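Side-chain contacts in L protein (CAS virus, PDB 5MV0), which is an arenavirus polymerase whose N-terminal domain probably serves as the cap-snatching endonuclease that cleaves capped host RNA for use as transcription primers: residues L51-D56 against L102-R107; K114-S119 against V142-K147. All coordinates share one frame; numbering follows the deposited sequence.

Contact 1. Residues L51-D56 against L102-R107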
loop_
_atom_site.group_PDB
_atom_site.type_symbol
_atom_site.label_atom_id
_atom_site.label_comp_id
_atom_site.label_asym_id
_atom_site.label_seq_id
_atom_site.Cartn_x
_atom_site.Cartn_y
_atom_site.Cartn_z
ATOM N N LEU B 51 9.394 -11.364 3.514
ATOM C CA LEU B 51 9.893 -10.088 3.005
ATOM C C LEU B 51 10.934 -9.482 3.939
ATOM O O LEU B 51 12.006 -9.048 3.502
ATOM C CB LEU B 51 8.733 -9.107 2.818
ATOM C CG LEU B 51 9.150 -7.717 2.326
ATOM C CD1 LEU B 51 10.003 -7.862 1.060
ATOM C CD2 LEU B 51 7.930 -6.849 2.062
ATOM N N ASN B 52 10.624 -9.420 5.228
ATOM C CA ASN B 52 11.534 -8.741 6.136
ATOM C C ASN B 52 12.793 -9.559 6.405
ATOM O O ASN B 52 13.866 -8.979 6.616
ATOM C CB ASN B 52 10.780 -8.384 7.403
ATOM C CG ASN B 52 9.781 -7.258 7.152
ATOM O OD1 ASN B 52 10.095 -6.305 6.438
ATOM N ND2 ASN B 52 8.580 -7.377 7.700
ATOM N N CYS B 53 12.700 -10.890 6.379
ATOM C CA CYS B 53 13.921 -11.696 6.426
ATOM C C CYS B 53 14.803 -11.402 5.221
ATOM O O CYS B 53 16.025 -11.250 5.359
ATOM C CB CYS B 53 13.586 -13.190 6.505
ATOM S SG CYS B 53 12.884 -13.724 8.079
ATOM N N CYS B 54 14.198 -11.278 4.033
ATOM C CA CYS B 54 14.964 -10.947 2.836
ATOM C C CYS B 54 15.624 -9.587 2.965
ATOM O O CYS B 54 16.805 -9.426 2.643
ATOM C CB CYS B 54 14.071 -10.974 1.601
ATOM S SG CYS B 54 13.568 -12.620 1.106
ATOM N N ARG B 55 14.862 -8.585 3.415
ATOM C CA ARG B 55 15.431 -7.260 3.619
ATOM C C ARG B 55 16.589 -7.295 4.609
ATOM O O ARG B 55 17.623 -6.660 4.377
ATOM C CB ARG B 55 14.356 -6.295 4.108
ATOM C CG ARG B 55 13.213 -6.118 3.137
ATOM C CD ARG B 55 12.991 -4.659 2.873
ATOM N NE ARG B 55 11.943 -4.419 1.893
ATOM C CZ ARG B 55 10.816 -3.783 2.181
ATOM N NH1 ARG B 55 10.618 -3.357 3.419
ATOM N NH2 ARG B 55 9.897 -3.571 1.244
ATOM N N ASP B 56 16.421 -8.005 5.729
ATOM C CA ASP B 56 17.469 -8.062 6.749
ATOM C C ASP B 56 18.728 -8.743 6.225
ATOM O O ASP B 56 19.832 -8.449 6.697
ATOM C CB ASP B 56 16.970 -8.799 7.992
ATOM C CG ASP B 56 15.885 -8.042 8.735
ATOM O OD1 ASP B 56 15.756 -6.823 8.516
ATOM O OD2 ASP B 56 15.163 -8.670 9.542
ATOM N N LEU B 102 17.154 -18.528 0.966
ATOM C CA LEU B 102 16.502 -18.338 2.249
ATOM C C LEU B 102 15.239 -19.182 2.314
ATOM O O LEU B 102 14.456 -19.215 1.356
ATOM C CB LEU B 102 16.152 -16.856 2.470
ATOM C CG LEU B 102 15.122 -16.606 3.577
ATOM C CD1 LEU B 102 15.746 -16.841 4.944
ATOM C CD2 LEU B 102 14.537 -15.203 3.457
ATOM N N GLU B 103 15.049 -19.861 3.442
ATOM C CA GLU B 103 13.781 -20.493 3.804
ATOM C C GLU B 103 13.343 -19.879 5.125
ATOM O O GLU B 103 14.016 -20.052 6.149
ATOM C CB GLU B 103 13.919 -22.011 3.925
ATOM C CG GLU B 103 14.299 -22.728 2.623
ATOM C CD GLU B 103 13.167 -22.742 1.605
ATOM O OE1 GLU B 103 12.027 -22.367 1.967
ATOM O OE2 GLU B 103 13.419 -23.128 0.444
ATOM N N ALA B 104 12.223 -19.161 5.110
ATOM C CA ALA B 104 11.749 -18.444 6.289
ATOM C C ALA B 104 10.376 -18.952 6.695
ATOM O O ALA B 104 9.524 -19.225 5.842
ATOM C CB ALA B 104 11.683 -16.931 6.030
ATOM N N SER B 105 10.154 -19.063 7.999
ATOM C CA SER B 105 8.865 -19.520 8.493
ATOM C C SER B 105 8.682 -19.010 9.908
ATOM O O SER B 105 9.638 -18.579 10.567
ATOM C CB SER B 105 8.777 -21.046 8.467
ATOM O OG SER B 105 9.707 -21.572 9.405
ATOM N N THR B 106 7.444 -19.080 10.379
ATOM C CA THR B 106 7.134 -18.863 11.781
ATOM C C THR B 106 6.546 -20.136 12.356
ATOM O O THR B 106 5.758 -20.821 11.695
ATOM C CB THR B 106 6.151 -17.682 11.996
ATOM O OG1 THR B 106 4.887 -17.984 11.380
ATOM C CG2 THR B 106 6.718 -16.400 11.402
ATOM N N ARG B 107 6.959 -20.455 13.581
ATOM C CA ARG B 107 6.429 -21.572 14.352
ATOM C C ARG B 107 6.525 -21.141 15.802
ATOM O O ARG B 107 7.586 -20.675 16.226
ATOM C CB ARG B 107 7.212 -22.880 14.134
ATOM C CG ARG B 107 7.114 -23.529 12.737
ATOM C CD ARG B 107 5.685 -23.985 12.445
ATOM N NE ARG B 107 5.603 -24.799 11.229
ATOM C CZ ARG B 107 5.572 -24.297 9.996
ATOM N NH1 ARG B 107 5.633 -22.982 9.816
ATOM N NH2 ARG B 107 5.482 -25.108 8.947
#
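Opposite the face of the strand where Leu102 and Ala104 meet Cys53 and Cys54, Glu103 OE2 is gripped twice, by a salt bridge from Lys123 NZ and a hydrogen bond from Tyr124 OH. The helix-facing contact itself is apolar, without a hydrogen bond between the segments. Its centre is the CD2 methyl of Leu102, which lies 3.6 Å from Cys54 SG and 3.8 Å from Cys53 CB and so fills the notch between two successive helix positions. The leucine gets there with CG anti to the backbone N (chi1 163°), extending the branch off the strand toward the helix. Both cysteines hold SG beside their own backbone N, yet the sulfurs diverge: Cys53 SG and Cys54 SG are 7.1 Å apart, which excludes a disulfide. Cys53 SG passes Leu102 and meets the next inward-facing residue of the strand, approaching Ala104 CB at 4.0 Å. Where the strand runs out, Arg107 NH1 donates a 2.9 Å hydrogen bond to Thr106 O; the oxygen lies in the guanidinium plane, while the nitrogen stands 37° out of the carbonyl plane. Asp88 OD2 accepts from Ala104 N, and Asp88 also touches the Glu103 side chain, a clustering of acids consistent with the active site of PD-(D/E)XK nucleases. The segment axes approach to 9.0 Å at 135°. Helix 34-57 packs on one face of the sheet, where Leu57, and Ile59 of the loop that follows, add to the cover of Leu102 and His49 touches Ala104, while helix 110-122 contacts Glu103 and Ser105 on the other face.

Contact 2. Residues K114-S119 against V142-K147. With PO4 (phosphate ion), chain H.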
loop_
_atom_site.group_PDB
_atom_site.type_symbol
_atom_site.label_atom_id
_atom_site.label_comp_id
_atom_site.label_asym_id
_atom_site.label_seq_id
_atom_site.Cartn_x
_atom_site.Cartn_y
_atom_site.Cartn_z
ATOM N N LYS B 114 12.436 -26.365 15.272
ATOM C CA LYS B 114 13.541 -27.251 14.915
ATOM C C LYS B 114 13.147 -28.199 13.793
ATOM O O LYS B 114 13.922 -28.410 12.853
ATOM C CB LYS B 114 14.012 -28.046 16.141
ATOM C CG LYS B 114 14.592 -27.178 17.249
ATOM C CD LYS B 114 15.825 -27.807 17.886
ATOM C CE LYS B 114 16.125 -27.183 19.247
ATOM N NZ LYS B 114 16.161 -25.691 19.190
ATOM N N ARG B 115 11.950 -28.783 13.883
ATOM C CA ARG B 115 11.491 -29.716 12.859
ATOM C C ARG B 115 11.258 -29.002 11.538
ATOM O O ARG B 115 11.573 -29.540 10.469
ATOM C CB ARG B 115 10.212 -30.418 13.315
ATOM C CG ARG B 115 10.343 -31.132 14.651
ATOM C CD ARG B 115 9.424 -32.338 14.727
ATOM N NE ARG B 115 8.062 -32.002 14.336
ATOM C CZ ARG B 115 7.204 -31.344 15.107
ATOM N NH1 ARG B 115 7.568 -30.945 16.323
ATOM N NH2 ARG B 115 5.982 -31.081 14.659
ATOM N N LYS B 116 10.707 -27.788 11.593
ATOM C CA LYS B 116 10.543 -27.001 10.374
ATOM C C LYS B 116 11.891 -26.722 9.727
ATOM O O LYS B 116 12.065 -26.926 8.520
ATOM C CB LYS B 116 9.812 -25.687 10.682
ATOM C CG LYS B 116 9.702 -24.759 9.482
ATOM C CD LYS B 116 9.110 -25.466 8.248
ATOM C CE LYS B 116 8.822 -24.449 7.142
ATOM N NZ LYS B 116 8.376 -25.066 5.856
ATOM N N ILE B 117 12.861 -26.256 10.516
ATOM C CA ILE B 117 14.189 -25.980 9.977
ATOM C C ILE B 117 14.780 -27.236 9.349
ATOM O O ILE B 117 15.376 -27.189 8.263
ATOM C CB ILE B 117 15.111 -25.410 11.074
ATOM C CG1 ILE B 117 14.655 -24.001 11.486
ATOM C CG2 ILE B 117 16.555 -25.389 10.595
ATOM C CD1 ILE B 117 15.211 -23.549 12.834
ATOM N N THR B 118 14.610 -28.381 10.011
ATOM C CA THR B 118 15.140 -29.631 9.471
ATOM C C THR B 118 14.467 -29.986 8.152
ATOM O O THR B 118 15.137 -30.330 7.174
ATOM C CB THR B 118 14.953 -30.761 10.482
ATOM O OG1 THR B 118 15.673 -30.449 11.679
ATOM C CG2 THR B 118 15.475 -32.072 9.915
ATOM N N SER B 119 13.134 -29.908 8.107
ATOM C CA SER B 119 12.429 -30.226 6.871
ATOM C C SER B 119 12.846 -29.294 5.742
ATOM O O SER B 119 12.987 -29.728 4.594
ATOM C CB SER B 119 10.921 -30.147 7.088
ATOM O OG SER B 119 10.541 -28.798 7.307
ATOM N N VAL B 142 18.216 -20.805 6.791
ATOM C CA VAL B 142 16.922 -21.334 7.198
ATOM C C VAL B 142 16.573 -20.695 8.533
ATOM O O VAL B 142 17.299 -20.869 9.520
ATOM C CB VAL B 142 16.941 -22.870 7.291
ATOM C CG1 VAL B 142 15.568 -23.419 7.673
ATOM C CG2 VAL B 142 17.403 -23.458 5.967
ATOM N N ILE B 143 15.477 -19.942 8.559
ATOM C CA ILE B 143 15.046 -19.189 9.732
ATOM C C ILE B 143 13.632 -19.621 10.085
ATOM O O ILE B 143 12.742 -19.599 9.228
ATOM C CB ILE B 143 15.095 -17.673 9.470
ATOM C CG1 ILE B 143 16.533 -17.185 9.325
ATOM C CG2 ILE B 143 14.365 -16.873 10.567
ATOM C CD1 ILE B 143 16.593 -15.755 8.770
ATOM N N SER B 144 13.420 -20.006 11.340
ATOM C CA SER B 144 12.079 -20.288 11.840
ATOM C C SER B 144 11.927 -19.640 13.206
ATOM O O SER B 144 12.616 -20.023 14.157
ATOM C CB SER B 144 11.809 -21.792 11.920
ATOM O OG SER B 144 10.445 -22.036 12.211
ATOM N N GLU B 145 11.011 -18.680 13.312
ATOM C CA GLU B 145 10.924 -17.808 14.474
ATOM C C GLU B 145 9.523 -17.818 15.064
ATOM O O GLU B 145 8.548 -18.187 14.405
ATOM C CB GLU B 145 11.364 -16.385 14.098
ATOM C CG GLU B 145 12.862 -16.353 13.936
ATOM C CD GLU B 145 13.387 -15.077 13.346
ATOM O OE1 GLU B 145 12.575 -14.213 12.943
ATOM O OE2 GLU B 145 14.628 -14.954 13.273
ATOM N N THR B 146 9.422 -17.445 16.324
ATOM C CA THR B 146 8.161 -17.466 17.029
ATOM C C THR B 146 7.100 -16.576 16.481
ATOM O O THR B 146 5.987 -16.929 16.461
ATOM C CB THR B 146 8.294 -17.120 18.534
ATOM O OG1 THR B 146 9.363 -17.842 19.094
ATOM C CG2 THR B 146 7.174 -17.550 19.202
ATOM N N LYS B 147 7.506 -15.407 16.056
ATOM C CA LYS B 147 6.615 -14.380 15.537
ATOM C C LYS B 147 7.159 -13.878 14.210
ATOM O O LYS B 147 8.370 -13.913 13.979
ATOM C CB LYS B 147 6.485 -13.195 16.511
ATOM C CG LYS B 147 5.684 -13.502 17.776
ATOM C CD LYS B 147 5.638 -12.286 18.692
ATOM C CE LYS B 147 5.223 -12.654 20.115
ATOM N NZ LYS B 147 3.810 -13.092 20.237
HETATM P P PO4 H . 6.852 -29.938 7.185
HETATM O O1 PO4 H . 5.358 -29.803 7.353
HETATM O O2 PO4 H . 7.369 -30.865 8.258
HETATM O O3 PO4 H . 7.184 -30.529 5.844
HETATM O O4 PO4 H . 7.518 -28.594 7.313
#
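One torsion makes Ile117 straddle a pair of strand residues: with chi1 at -69°, CG1 lies beside the backbone N and CG2 anti to it, so CG1 comes nearest Ser144 and CG2 nearest Val142, although CG1 also brushes the valine methyl. CG1 of Ile117 rests 3.6 Å from Ser144 CB, and CG2 of Ile117 meets Val142 CG1 at 3.7 Å, the isoleucine and valine side chains crossing obliquely. Val142 CG1 also nestles against the helix backbone, 3.7 Å from Ile117 CA, which shows how closely the helix lies on the sheet here. Lys116 starts toward the strand and then turns off at chi2 (52°). Its CG passes Ser144 OG at 3.9 Å, a packing contact only, since that hydroxyl is hydrogen-bonded to Ser105 OG. The amine beyond forms a salt bridge with Asp120 on the same helix. Lys116 CD lies 3.6 Å from phosphate O4, and Ser119 OG is 3.0 Å from the same oxygen. Ser67, Asn69 and His84 of the second subunit bind this ion too, so it sits at the subunit interface, although it probably comes from the crystallisation liquor. On the helix itself, Lys114 O is held from opposite faces of its plane, by Thr118 N and by Thr118 OG1, the latter at 2.9 Å. The axes run 8.1 Å apart at 158°, nearly antiparallel. Strand 98-106, helix 110-122 and, after helix 127-133, the parallel strand 137-145 form a beta-alpha-beta crossover, consistent with the PD-(D/E)XK nuclease core.

How the contacts relate
Contacts 1 and 2 lie on opposite faces of one sheet, their centres 10 Å apart, and are joined through the parallel pairing of strands 98-106 and 137-145. Glu103 O lies 2.8 Å from Ile143 N, and Arg107 N 2.9 Å from Glu145 O, both probable hydrogen bonds. Ser105, facing away from helix 34-57, packs on the helix of contact 2, its OG 3.2 Å from Lys116 CG. Contact 1 seats helix 34-57 on one face of the sheet, and contact 2 seats the crossover helix 110-122 on the other. Glu103 on the strand and Lys116 on the following helix occupy places consistent with the signature acid and lysine of arenavirus endonucleases.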